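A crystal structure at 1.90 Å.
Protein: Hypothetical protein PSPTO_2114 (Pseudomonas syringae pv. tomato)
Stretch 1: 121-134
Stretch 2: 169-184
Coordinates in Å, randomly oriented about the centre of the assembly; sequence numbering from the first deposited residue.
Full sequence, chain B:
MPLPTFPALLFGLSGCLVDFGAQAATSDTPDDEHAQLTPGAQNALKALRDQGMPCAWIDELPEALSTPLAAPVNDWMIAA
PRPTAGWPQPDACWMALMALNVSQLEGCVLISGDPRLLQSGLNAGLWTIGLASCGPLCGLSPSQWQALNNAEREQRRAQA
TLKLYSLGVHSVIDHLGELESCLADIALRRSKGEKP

Stretch 1 121-134: GLNAGLWTIGLASC
Stretch 2 169-184: VHSVIDHLGELESCLA

The most unusual feature is H170, whose side chain acts as an extra rung just before a short parallel sheet begins. Its rotamer is m, with chi2 at 99°. H170 ND1 accepts a hydrogen bond from T128 N at 3.0 Å. T128 OG1, on a p rotamer, is hydrogen-bonded to the same H170 ND1 at 3.1 Å. In return, H170 N donates to T128 O at 3.2 Å. The six-membered ring of W127 directs its edge at the face of the H170 imidazole, with centroids 4.7 Å apart and planes at 58°. L122 CD2 also reaches H170 CE1, at 3.7 Å.

Stretch 1 leaves its helix through a Schellman motif. G125 has phi/psi 94/12, which suits glycine, and L126 N bonds back to G121 O at 2.9 Å.

Strand 127-131 then runs parallel to strand 171-173, at 28°. The register pairs I129 with S171, G130 with V172 and L131 with I173, with CA atoms 5.0, 4.6 and 5.4 Å apart. G130 N donates to S171 O at 2.9 Å, I173 N to G130 O at 3.0 Å, and A132 N to I173 O at 2.9 Å. At G130 an ideal CB would lie only 3.4 Å from V169 CG1, so the missing side chain leaves room for the valine.

I129 and L131, both m,t, share a sheet face with S171 and I173. I129 CG2 meets I173 CG1 at 3.7 Å. I129 CD1 lies 3.6 Å from L179 CD1, 3.6 Å from C182 SG and 3.7 Å from L183 CD2, so helix 179-184 covers this face with apolar atoms. L131 CD1 is 4.0 Å from L176 CD2. The contact buries 820 Å².

Beyond the strands, water 1 accepts from S133 N at 3.0 Å and donates to D174 O at 2.5 Å.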

# COMPACT_ATOMS: atom_id res chain seq x y z
N GLY B 121 2.91 -5.24 -7.99
CA GLY B 121 3.82 -4.75 -6.95
C GLY B 121 4.15 -3.28 -7.14
O GLY B 121 4.20 -2.52 -6.16
N LEU B 122 4.40 -2.87 -8.39
CA LEU B 122 4.66 -1.46 -8.69
C LEU B 122 3.43 -0.63 -8.34
O LEU B 122 3.53 0.42 -7.72
CB LEU B 122 5.01 -1.27 -10.19
CG LEU B 122 6.35 -1.88 -10.65
CD1 LEU B 122 6.53 -1.77 -12.18
CD2 LEU B 122 7.53 -1.18 -9.93
N ASN B 123 2.26 -1.10 -8.74
CA ASN B 123 0.99 -0.41 -8.41
C ASN B 123 0.75 -0.31 -6.91
O ASN B 123 0.17 0.69 -6.41
CB ASN B 123 -0.19 -1.11 -9.09
CG ASN B 123 -0.21 -0.87 -10.61
OD1 ASN B 123 0.45 0.02 -11.11
ND2 ASN B 123 -0.97 -1.70 -11.35
N ALA B 124 1.19 -1.33 -6.18
CA ALA B 124 0.99 -1.36 -4.72
C ALA B 124 2.02 -0.49 -3.98
O ALA B 124 1.91 -0.27 -2.76
CB ALA B 124 1.04 -2.82 -4.22
N GLY B 125 3.00 0.02 -4.71
CA GLY B 125 3.98 0.94 -4.13
C GLY B 125 5.24 0.27 -3.63
O GLY B 125 6.02 0.90 -2.91
N LEU B 126 5.44 -1.00 -3.98
CA LEU B 126 6.61 -1.76 -3.50
C LEU B 126 7.86 -1.56 -4.35
O LEU B 126 7.80 -1.11 -5.50
CB LEU B 126 6.29 -3.27 -3.42
CG LEU B 126 5.48 -3.70 -2.18
CD1 LEU B 126 4.01 -3.45 -2.40
CD2 LEU B 126 5.70 -5.18 -1.85
N TRP B 127 9.01 -1.89 -3.74
CA TRP B 127 10.23 -2.17 -4.48
C TRP B 127 10.01 -3.47 -5.24
O TRP B 127 9.30 -4.37 -4.76
CB TRP B 127 11.43 -2.34 -3.53
CG TRP B 127 11.94 -1.03 -2.96
CD1 TRP B 127 11.63 -0.47 -1.75
CD2 TRP B 127 12.86 -0.14 -3.59
NE1 TRP B 127 12.31 0.73 -1.58
CE2 TRP B 127 13.07 0.95 -2.71
CE3 TRP B 127 13.53 -0.16 -4.83
CZ2 TRP B 127 13.91 2.03 -3.03
CZ3 TRP B 127 14.38 0.91 -5.15
CH2 TRP B 127 14.56 1.99 -4.24
N THR B 128 10.61 -3.58 -6.42
CA THR B 128 10.48 -4.80 -7.24
C THR B 128 11.81 -5.34 -7.74
O THR B 128 12.68 -4.58 -8.14
CB THR B 128 9.54 -4.59 -8.48
OG1 THR B 128 10.04 -3.54 -9.31
CG2 THR B 128 8.14 -4.21 -8.03
N ILE B 129 11.96 -6.66 -7.71
CA ILE B 129 13.11 -7.35 -8.27
C ILE B 129 12.55 -8.31 -9.31
O ILE B 129 11.66 -9.10 -8.99
CB ILE B 129 13.92 -8.14 -7.19
CG1 ILE B 129 14.49 -7.16 -6.15
CG2 ILE B 129 15.01 -9.07 -7.86
CD1 ILE B 129 15.06 -7.80 -4.82
N GLY B 130 13.05 -8.20 -10.53
CA GLY B 130 12.66 -9.07 -11.63
C GLY B 130 13.66 -10.20 -11.82
O GLY B 130 14.85 -10.05 -11.52
N LEU B 131 13.16 -11.33 -12.31
CA LEU B 131 13.97 -12.52 -12.52
C LEU B 131 14.11 -12.84 -14.01
O LEU B 131 13.11 -13.00 -14.70
CB LEU B 131 13.38 -13.72 -11.74
CG LEU B 131 13.42 -13.65 -10.20
CD1 LEU B 131 12.73 -14.87 -9.55
CD2 LEU B 131 14.84 -13.52 -9.66
N ALA B 132 15.35 -12.93 -14.49
CA ALA B 132 15.59 -12.94 -15.95
C ALA B 132 15.56 -14.33 -16.62
O ALA B 132 15.57 -14.42 -17.85
CB ALA B 132 16.90 -12.25 -16.25
N SER B 133 15.55 -15.39 -15.83
CA SER B 133 15.70 -16.75 -16.39
C SER B 133 14.48 -17.63 -16.28
O SER B 133 14.19 -18.43 -17.17
CB SER B 133 16.87 -17.48 -15.71
OG SER B 133 18.11 -16.79 -15.94
N CYS B 134 13.79 -17.53 -15.14
CA CYS B 134 12.85 -18.59 -14.76
C CYS B 134 11.38 -18.24 -14.97
O CYS B 134 10.50 -19.07 -14.70
CB CYS B 134 13.08 -19.01 -13.29
SG CYS B 134 12.89 -17.65 -12.17
N VAL B 169 10.51 -1.96 -13.22
CA VAL B 169 11.12 -2.78 -12.16
C VAL B 169 12.45 -2.16 -11.72
O VAL B 169 13.18 -1.60 -12.53
CB VAL B 169 11.31 -4.23 -12.65
CG1 VAL B 169 12.19 -5.07 -11.72
CG2 VAL B 169 9.96 -4.88 -12.89
N HIS B 170 12.78 -2.29 -10.42
CA HIS B 170 13.88 -1.57 -9.81
C HIS B 170 15.27 -2.21 -10.01
O HIS B 170 16.28 -1.50 -10.12
CB HIS B 170 13.56 -1.38 -8.33
CG HIS B 170 12.36 -0.51 -8.10
ND1 HIS B 170 11.11 -1.03 -7.82
CD2 HIS B 170 12.21 0.83 -8.18
CE1 HIS B 170 10.25 -0.04 -7.70
NE2 HIS B 170 10.88 1.10 -7.91
N SER B 171 15.31 -3.54 -10.04
CA SER B 171 16.55 -4.29 -10.27
C SER B 171 16.17 -5.60 -10.93
O SER B 171 15.12 -6.15 -10.63
CB SER B 171 17.28 -4.61 -8.94
OG SER B 171 17.61 -3.44 -8.21
N VAL B 172 17.03 -6.10 -11.82
CA VAL B 172 16.85 -7.41 -12.43
C VAL B 172 18.08 -8.28 -12.19
O VAL B 172 19.22 -7.83 -12.38
CB VAL B 172 16.55 -7.35 -13.98
CG1 VAL B 172 16.30 -8.76 -14.54
CG2 VAL B 172 15.31 -6.46 -14.28
N ILE B 173 17.83 -9.53 -11.81
CA ILE B 173 18.86 -10.51 -11.53
C ILE B 173 18.55 -11.82 -12.26
O ILE B 173 17.41 -12.08 -12.65
CB ILE B 173 19.03 -10.78 -10.00
CG1 ILE B 173 17.69 -11.18 -9.35
CG2 ILE B 173 19.66 -9.52 -9.34
CD1 ILE B 173 17.76 -11.62 -7.86
N ASP B 174 19.58 -12.64 -12.42
CA ASP B 174 19.48 -13.85 -13.25
C ASP B 174 18.74 -14.98 -12.52
O ASP B 174 18.12 -15.83 -13.16
CB ASP B 174 20.87 -14.38 -13.57
CG ASP B 174 21.61 -13.56 -14.63
OD1 ASP B 174 21.06 -12.59 -15.21
OD2 ASP B 174 22.79 -13.93 -14.85
N HIS B 175 18.88 -15.02 -11.20
CA HIS B 175 18.31 -16.11 -10.39
C HIS B 175 18.35 -15.72 -8.93
O HIS B 175 19.05 -14.77 -8.57
CB HIS B 175 19.09 -17.44 -10.61
CG HIS B 175 20.56 -17.32 -10.36
ND1 HIS B 175 21.11 -17.37 -9.09
CD2 HIS B 175 21.60 -17.14 -11.20
CE1 HIS B 175 22.43 -17.23 -9.17
NE2 HIS B 175 22.74 -17.07 -10.45
N LEU B 176 17.65 -16.48 -8.09
CA LEU B 176 17.59 -16.20 -6.64
C LEU B 176 18.92 -16.28 -5.89
O LEU B 176 19.05 -15.74 -4.79
CB LEU B 176 16.53 -17.07 -5.97
CG LEU B 176 15.07 -16.81 -6.38
CD1 LEU B 176 14.14 -17.81 -5.69
CD2 LEU B 176 14.67 -15.36 -6.07
N GLY B 177 19.93 -16.94 -6.47
CA GLY B 177 21.25 -16.97 -5.82
C GLY B 177 21.81 -15.55 -5.71
O GLY B 177 22.73 -15.28 -4.91
N GLU B 178 21.31 -14.66 -6.55
CA GLU B 178 21.75 -13.26 -6.55
C GLU B 178 20.89 -12.35 -5.68
O GLU B 178 21.13 -11.13 -5.62
CB GLU B 178 21.76 -12.72 -7.99
CG GLU B 178 22.80 -13.35 -8.89
CD GLU B 178 24.23 -12.99 -8.49
OE1 GLU B 178 24.43 -11.93 -7.85
OE2 GLU B 178 25.17 -13.75 -8.82
N LEU B 179 19.91 -12.92 -4.99
CA LEU B 179 18.96 -12.09 -4.25
C LEU B 179 19.63 -11.28 -3.13
O LEU B 179 19.32 -10.12 -2.94
CB LEU B 179 17.81 -12.91 -3.67
CG LEU B 179 16.76 -12.11 -2.89
CD1 LEU B 179 15.97 -11.17 -3.81
CD2 LEU B 179 15.81 -13.07 -2.23
N GLU B 180 20.53 -11.92 -2.38
CA GLU B 180 21.14 -11.26 -1.22
C GLU B 180 21.88 -9.99 -1.62
O GLU B 180 21.65 -8.91 -1.04
CB GLU B 180 22.07 -12.26 -0.50
CG GLU B 180 22.40 -11.95 0.95
CD GLU B 180 22.52 -13.22 1.83
OE1 GLU B 180 22.32 -13.09 3.04
OE2 GLU B 180 22.77 -14.35 1.32
N SER B 181 22.72 -10.10 -2.64
CA SER B 181 23.46 -8.97 -3.19
C SER B 181 22.54 -7.92 -3.81
O SER B 181 22.80 -6.73 -3.72
CB SER B 181 24.42 -9.45 -4.28
OG SER B 181 25.47 -10.14 -3.67
N CYS B 182 21.47 -8.39 -4.45
CA CYS B 182 20.50 -7.47 -5.05
C CYS B 182 19.82 -6.60 -3.98
O CYS B 182 19.75 -5.35 -4.12
CB CYS B 182 19.45 -8.29 -5.83
SG CYS B 182 18.19 -7.33 -6.61
N LEU B 183 19.36 -7.26 -2.92
CA LEU B 183 18.77 -6.57 -1.76
C LEU B 183 19.74 -5.60 -1.12
O LEU B 183 19.35 -4.49 -0.78
CB LEU B 183 18.23 -7.56 -0.72
CG LEU B 183 16.99 -8.37 -1.11
CD1 LEU B 183 16.77 -9.53 -0.14
CD2 LEU B 183 15.75 -7.48 -1.15
N ALA B 184 21.00 -6.01 -0.96
CA ALA B 184 22.02 -5.12 -0.35
C ALA B 184 22.18 -3.84 -1.17
O ALA B 184 22.32 -2.75 -0.61
CB ALA B 184 23.37 -5.86 -0.17
O HOH W 1 15.68 -16.06 -12.92